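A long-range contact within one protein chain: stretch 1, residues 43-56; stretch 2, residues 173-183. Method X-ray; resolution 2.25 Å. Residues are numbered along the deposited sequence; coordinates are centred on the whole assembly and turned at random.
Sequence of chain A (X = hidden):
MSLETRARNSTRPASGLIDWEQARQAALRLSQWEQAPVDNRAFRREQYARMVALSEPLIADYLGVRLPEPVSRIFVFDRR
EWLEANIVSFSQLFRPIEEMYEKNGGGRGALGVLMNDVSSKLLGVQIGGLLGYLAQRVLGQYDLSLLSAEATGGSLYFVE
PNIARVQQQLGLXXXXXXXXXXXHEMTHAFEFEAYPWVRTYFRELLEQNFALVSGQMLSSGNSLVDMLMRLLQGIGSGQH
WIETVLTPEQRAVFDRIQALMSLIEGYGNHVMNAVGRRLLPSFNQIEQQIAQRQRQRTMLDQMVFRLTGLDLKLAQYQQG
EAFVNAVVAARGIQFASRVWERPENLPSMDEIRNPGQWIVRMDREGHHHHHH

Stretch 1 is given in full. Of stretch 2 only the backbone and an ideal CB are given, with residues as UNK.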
# COMPACT_ATOMS: atom_id res chain seq x y z
N PHE A 43 -19.93 13.34 -9.86
CA PHE A 43 -20.50 12.01 -9.71
C PHE A 43 -19.49 10.95 -9.29
O PHE A 43 -19.86 9.92 -8.74
CB PHE A 43 -21.35 11.59 -10.94
CG PHE A 43 -20.58 11.14 -12.16
CD1 PHE A 43 -19.67 10.08 -12.10
CD2 PHE A 43 -20.87 11.69 -13.41
CE1 PHE A 43 -19.08 9.57 -13.26
CE2 PHE A 43 -20.28 11.18 -14.59
CZ PHE A 43 -19.38 10.11 -14.51
N ARG A 44 -18.20 11.21 -9.53
CA ARG A 44 -17.18 10.25 -9.11
C ARG A 44 -17.10 10.28 -7.57
O ARG A 44 -16.94 9.24 -6.93
CB ARG A 44 -15.82 10.58 -9.74
CG ARG A 44 -15.69 10.21 -11.23
CD ARG A 44 -15.94 8.72 -11.50
NE ARG A 44 -15.81 8.42 -12.94
CZ ARG A 44 -16.17 7.28 -13.52
NH1 ARG A 44 -16.71 6.29 -12.83
NH2 ARG A 44 -15.98 7.13 -14.82
N ARG A 45 -17.23 11.47 -6.98
CA ARG A 45 -17.21 11.60 -5.52
C ARG A 45 -18.40 10.81 -4.97
O ARG A 45 -18.28 10.16 -3.93
CB ARG A 45 -17.36 13.06 -5.09
CG ARG A 45 -16.38 14.03 -5.71
CD ARG A 45 -16.45 15.42 -5.06
NE ARG A 45 -15.57 15.51 -3.90
CZ ARG A 45 -15.81 14.93 -2.73
NH1 ARG A 45 -16.92 14.24 -2.55
NH2 ARG A 45 -14.92 15.01 -1.76
N GLU A 46 -19.54 10.88 -5.65
CA GLU A 46 -20.75 10.16 -5.24
C GLU A 46 -20.46 8.67 -5.22
O GLU A 46 -20.72 7.98 -4.24
CB GLU A 46 -21.90 10.38 -6.23
CG GLU A 46 -22.52 11.77 -6.26
CD GLU A 46 -23.54 11.98 -5.16
OE1 GLU A 46 -24.31 12.96 -5.24
OE2 GLU A 46 -23.56 11.18 -4.20
N GLN A 47 -19.93 8.19 -6.33
CA GLN A 47 -19.62 6.78 -6.50
C GLN A 47 -18.72 6.27 -5.39
O GLN A 47 -19.09 5.33 -4.68
CB GLN A 47 -18.98 6.57 -7.87
CG GLN A 47 -18.78 5.13 -8.29
CD GLN A 47 -18.08 5.03 -9.63
OE1 GLN A 47 -17.50 6.02 -10.10
NE2 GLN A 47 -18.12 3.85 -10.25
N TYR A 48 -17.55 6.89 -5.24
CA TYR A 48 -16.60 6.48 -4.20
C TYR A 48 -17.19 6.62 -2.80
O TYR A 48 -17.00 5.76 -1.94
CB TYR A 48 -15.30 7.30 -4.28
CG TYR A 48 -14.42 6.96 -5.45
CD1 TYR A 48 -14.08 7.91 -6.40
CD2 TYR A 48 -13.94 5.67 -5.62
CE1 TYR A 48 -13.29 7.59 -7.49
CE2 TYR A 48 -13.15 5.33 -6.71
CZ TYR A 48 -12.84 6.30 -7.64
OH TYR A 48 -12.09 5.94 -8.74
N ALA A 49 -17.91 7.72 -2.56
CA ALA A 49 -18.51 7.94 -1.25
C ALA A 49 -19.39 6.76 -0.85
O ALA A 49 -19.29 6.27 0.27
CB ALA A 49 -19.34 9.22 -1.26
N ARG A 50 -20.24 6.31 -1.77
CA ARG A 50 -21.10 5.19 -1.44
C ARG A 50 -20.35 3.87 -1.43
O ARG A 50 -20.69 2.98 -0.66
CB ARG A 50 -22.29 5.12 -2.41
CG ARG A 50 -21.91 4.73 -3.82
CD ARG A 50 -23.11 4.20 -4.58
NE ARG A 50 -22.67 3.29 -5.63
CZ ARG A 50 -22.41 3.67 -6.87
NH1 ARG A 50 -22.57 4.93 -7.23
NH2 ARG A 50 -21.93 2.79 -7.74
N MET A 51 -19.31 3.73 -2.25
CA MET A 51 -18.55 2.48 -2.24
C MET A 51 -17.78 2.31 -0.91
O MET A 51 -17.55 1.18 -0.48
CB MET A 51 -17.58 2.40 -3.43
CG MET A 51 -18.23 2.45 -4.82
SD MET A 51 -17.06 2.15 -6.12
CE MET A 51 -18.14 1.57 -7.43
N VAL A 52 -17.39 3.41 -0.28
CA VAL A 52 -16.68 3.32 1.00
C VAL A 52 -17.70 3.10 2.14
O VAL A 52 -17.40 2.41 3.11
CB VAL A 52 -15.83 4.60 1.34
CG1 VAL A 52 -14.79 4.87 0.26
CG2 VAL A 52 -16.71 5.79 1.53
N ALA A 53 -18.89 3.69 2.00
CA ALA A 53 -19.94 3.54 3.02
C ALA A 53 -20.31 2.07 3.16
O ALA A 53 -20.61 1.59 4.25
CB ALA A 53 -21.17 4.34 2.63
N LEU A 54 -20.26 1.37 2.04
CA LEU A 54 -20.56 -0.05 2.00
C LEU A 54 -19.35 -0.85 2.50
O LEU A 54 -19.45 -1.73 3.37
CB LEU A 54 -20.84 -0.46 0.56
CG LEU A 54 -21.08 -1.95 0.35
CD1 LEU A 54 -22.50 -2.25 0.75
CD2 LEU A 54 -20.84 -2.37 -1.10
N SER A 55 -18.19 -0.52 1.92
CA SER A 55 -16.93 -1.18 2.22
C SER A 55 -16.51 -1.26 3.67
O SER A 55 -16.27 -2.36 4.17
CB SER A 55 -15.80 -0.53 1.42
OG SER A 55 -15.78 -1.03 0.10
N GLU A 56 -16.41 -0.11 4.33
CA GLU A 56 -15.97 -0.09 5.73
C GLU A 56 -16.67 -1.14 6.58
O GLU A 56 -16.00 -1.94 7.26
CB GLU A 56 -16.15 1.31 6.34
CG GLU A 56 -15.23 1.54 7.53
CD GLU A 56 -15.27 2.96 8.09
OE1 GLU A 56 -15.32 3.92 7.29
OE2 GLU A 56 -15.23 3.10 9.34
N UNK A 173 -14.86 -3.39 -16.23
CA UNK A 173 -16.10 -2.72 -15.89
C UNK A 173 -15.86 -1.46 -15.03
O UNK A 173 -15.11 -1.50 -14.06
CB UNK A 173 -17.02 -3.69 -15.15
N UNK A 174 -16.50 -0.36 -15.39
CA UNK A 174 -16.36 0.88 -14.65
C UNK A 174 -16.70 0.67 -13.18
O UNK A 174 -15.89 0.90 -12.29
CB UNK A 174 -17.25 1.97 -15.25
N UNK A 175 -17.92 0.21 -12.93
CA UNK A 175 -18.39 -0.02 -11.57
C UNK A 175 -17.59 -1.06 -10.80
O UNK A 175 -17.16 -0.82 -9.67
CB UNK A 175 -19.86 -0.45 -11.61
N UNK A 176 -17.39 -2.22 -11.40
CA UNK A 176 -16.68 -3.30 -10.73
C UNK A 176 -15.23 -3.00 -10.36
O UNK A 176 -14.79 -3.32 -9.25
CB UNK A 176 -16.71 -4.54 -11.62
N UNK A 177 -14.50 -2.39 -11.28
CA UNK A 177 -13.11 -2.06 -11.00
C UNK A 177 -12.96 -1.03 -9.88
O UNK A 177 -12.10 -1.17 -9.02
CB UNK A 177 -12.44 -1.54 -12.27
N UNK A 178 -13.81 -0.01 -9.88
CA UNK A 178 -13.73 1.00 -8.85
C UNK A 178 -14.19 0.51 -7.48
O UNK A 178 -13.77 1.04 -6.46
CB UNK A 178 -14.56 2.22 -9.27
N UNK A 179 -15.05 -0.50 -7.46
CA UNK A 179 -15.49 -1.06 -6.19
C UNK A 179 -14.34 -1.95 -5.73
O UNK A 179 -14.05 -2.03 -4.54
CB UNK A 179 -16.81 -1.83 -6.31
N UNK A 180 -13.68 -2.59 -6.68
CA UNK A 180 -12.55 -3.45 -6.40
C UNK A 180 -11.46 -2.61 -5.73
O UNK A 180 -10.87 -3.01 -4.73
CB UNK A 180 -12.03 -4.12 -7.68
N UNK A 181 -11.22 -1.43 -6.30
CA UNK A 181 -10.22 -0.50 -5.81
C UNK A 181 -10.57 0.04 -4.44
O UNK A 181 -9.71 0.18 -3.57
CB UNK A 181 -10.05 0.66 -6.80
N UNK A 182 -11.83 0.36 -4.24
CA UNK A 182 -12.27 0.88 -2.96
C UNK A 182 -12.08 -0.18 -1.88
O UNK A 182 -11.61 0.11 -0.79
CB UNK A 182 -13.73 1.33 -3.03
N UNK A 183 -12.44 -1.42 -2.20
CA UNK A 183 -12.31 -2.53 -1.27
C UNK A 183 -10.84 -2.75 -0.91
O UNK A 183 -10.48 -2.98 0.24
CB UNK A 183 -12.91 -3.80 -1.87

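The two helices approach to 9.5 Å between axes at 51°. Their CA atoms are farther apart near position 175 (8.6 Å from Gln47 CA) than from 179 to 183 (5.9 to 6.4 Å for the CA pairs of Met51 with 179, Val52 with 182 and Ser55 with 183), so long side chains must bridge the gap at the start of stretch 2, while short ones suffice later.

Position 173 has phi/psi of -76/133°, an extended conformation directly before the helix, and no atom of stretch 1 lies within 5.5 Å of its CB. A small polar residue able to accept from a free backbone NH would suit: Ser, Thr, Asp or Asn. It is Ser173, the N-cap, whose OG accepts a weak capping bond from the backbone N of position 176 at 3.4 Å.

At position 174 CA-to-CB points sideways, but Arg44 NH1 is 5.0 Å and Gln47 NE2 5.4 Å from the CB. Two donors at that range call for an acceptor on a short arm, Asp or Asn, with the positive charge favouring Asp. Asp174 forms a salt bridge: Arg44 NH2 donates to Asp174 OD2 at 3.0 Å, Arg44 NH1 reaches both carboxylate oxygens, and Gln47 NE2 donates to Asp174 OD1 at 3.2 Å.

Position 175 also points sideways, with Gln47 NE2 4.8 Å, Met51 CE 4.9 Å and Arg50 NH2 5.5 Å from its CB. A longer acceptor fits, Glu or Gln, and the arginine again favours charge. Glu175 bends at chi2 (74°, p) so that OE2 meets Arg50 NH2 at 2.4 Å, a very short salt-bridge contact, while Gln47 NE2 gives Glu175 OE1 a weak bond of 3.3 Å.

Positions 176 and 177 have nothing of stretch 1 within 5.5 Å of CB; they are Asp176 and Phe177.

Position 178 points toward stretch 1, its CB 4.0 Å from both Met51 SD and Gln47 NE2 and 4.3 Å from Tyr48 CE2. Met, Leu, Gln or a long, flat-ended chain could pass here; the nearby Arg44 charge would seem to discourage another cation. Arg178 is deposited; it stacks flat on the Arg44 guanidinium, centres 3.9 Å apart and planes at 9°, and Arg178 NH1 lies 3.6 Å from Asp174 OD2, a salt bridge of charges only. Asp174 thus offsets both cations.

At position 179 the CB lies 3.8 Å from Met51 CE, inviting Leu, Ile or Met. Leu179 packs its CB 3.9 Å from Met51 CE.

Positions 180 and 181 find no atom of stretch 1 within 5.5 Å of CB; they hold Trp180, directed away, and Ile181, directed sideways.

Position 182 points toward stretch 1, its CB 4.0 Å from Met51 CB and 4.4 Å from Ser55 OG. Such proximity suits a compact residue: Ala, Ser, Thr or Val. Thr182 is a knob among Tyr48, Met51, Val52 and Ser55; its CG2 lies 3.7 Å from Val52 CG1, while its OG1 donates to Arg178 O at 2.8 Å.

Position 183 points sideways, its CB 4.4 Å from Ser55 OG; aliphatic or small polar residues are plausible. Leu183 brings CD2 to 3.0 Å from Ser55 OG.

Stretch 2 173-183: SDEDFRLWITL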
# COMPACT_ATOMS: atom_id res chain seq x y z
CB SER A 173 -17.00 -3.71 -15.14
OG SER A 173 -18.15 -3.09 -14.60
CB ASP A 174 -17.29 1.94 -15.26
CG ASP A 174 -17.28 3.26 -14.51
OD1 ASP A 174 -17.61 3.27 -13.31
OD2 ASP A 174 -16.95 4.29 -15.13
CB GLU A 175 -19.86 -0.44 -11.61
CG GLU A 175 -20.52 -0.62 -10.25
CD GLU A 175 -20.82 0.69 -9.55
OE1 GLU A 175 -20.69 1.77 -10.18
OE2 GLU A 175 -21.20 0.64 -8.36
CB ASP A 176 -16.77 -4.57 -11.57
CG ASP A 176 -18.14 -5.20 -11.52
OD1 ASP A 176 -19.13 -4.48 -11.25
OD2 ASP A 176 -18.24 -6.42 -11.75
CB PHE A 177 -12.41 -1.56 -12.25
CG PHE A 177 -10.95 -1.29 -12.06
CD1 PHE A 177 -10.12 -2.24 -11.45
CD2 PHE A 177 -10.39 -0.09 -12.48
CE1 PHE A 177 -8.76 -2.01 -11.27
CE2 PHE A 177 -9.03 0.16 -12.30
CZ PHE A 177 -8.21 -0.80 -11.69
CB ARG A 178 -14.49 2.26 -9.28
CG ARG A 178 -13.74 3.01 -10.36
CD ARG A 178 -14.52 4.19 -10.85
NE ARG A 178 -13.78 4.89 -11.90
CZ ARG A 178 -13.55 4.40 -13.11
NH1 ARG A 178 -14.01 3.20 -13.44
NH2 ARG A 178 -12.87 5.12 -13.99
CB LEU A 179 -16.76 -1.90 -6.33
CG LEU A 179 -17.17 -2.64 -5.04
CD1 LEU A 179 -17.39 -1.62 -3.92
CD2 LEU A 179 -18.42 -3.48 -5.27
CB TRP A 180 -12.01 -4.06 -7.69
CG TRP A 180 -10.81 -4.94 -7.50
CD1 TRP A 180 -10.80 -6.26 -7.16
CD2 TRP A 180 -9.43 -4.54 -7.59
NE1 TRP A 180 -9.50 -6.71 -7.05
CE2 TRP A 180 -8.64 -5.68 -7.30
CE3 TRP A 180 -8.78 -3.33 -7.89
CZ2 TRP A 180 -7.24 -5.65 -7.30
CZ3 TRP A 180 -7.38 -3.31 -7.89
CH2 TRP A 180 -6.63 -4.46 -7.60
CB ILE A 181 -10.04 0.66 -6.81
CG1 ILE A 181 -9.18 0.18 -7.98
CG2 ILE A 181 -9.40 1.87 -6.13
CD1 ILE A 181 -9.08 1.16 -9.10
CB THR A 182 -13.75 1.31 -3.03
OG1 THR A 182 -13.87 2.39 -3.98
CG2 THR A 182 -14.24 1.76 -1.67
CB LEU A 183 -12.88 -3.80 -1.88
CG LEU A 183 -14.40 -3.87 -1.98
CD1 LEU A 183 -14.80 -5.12 -2.74
CD2 LEU A 183 -15.00 -3.86 -0.58
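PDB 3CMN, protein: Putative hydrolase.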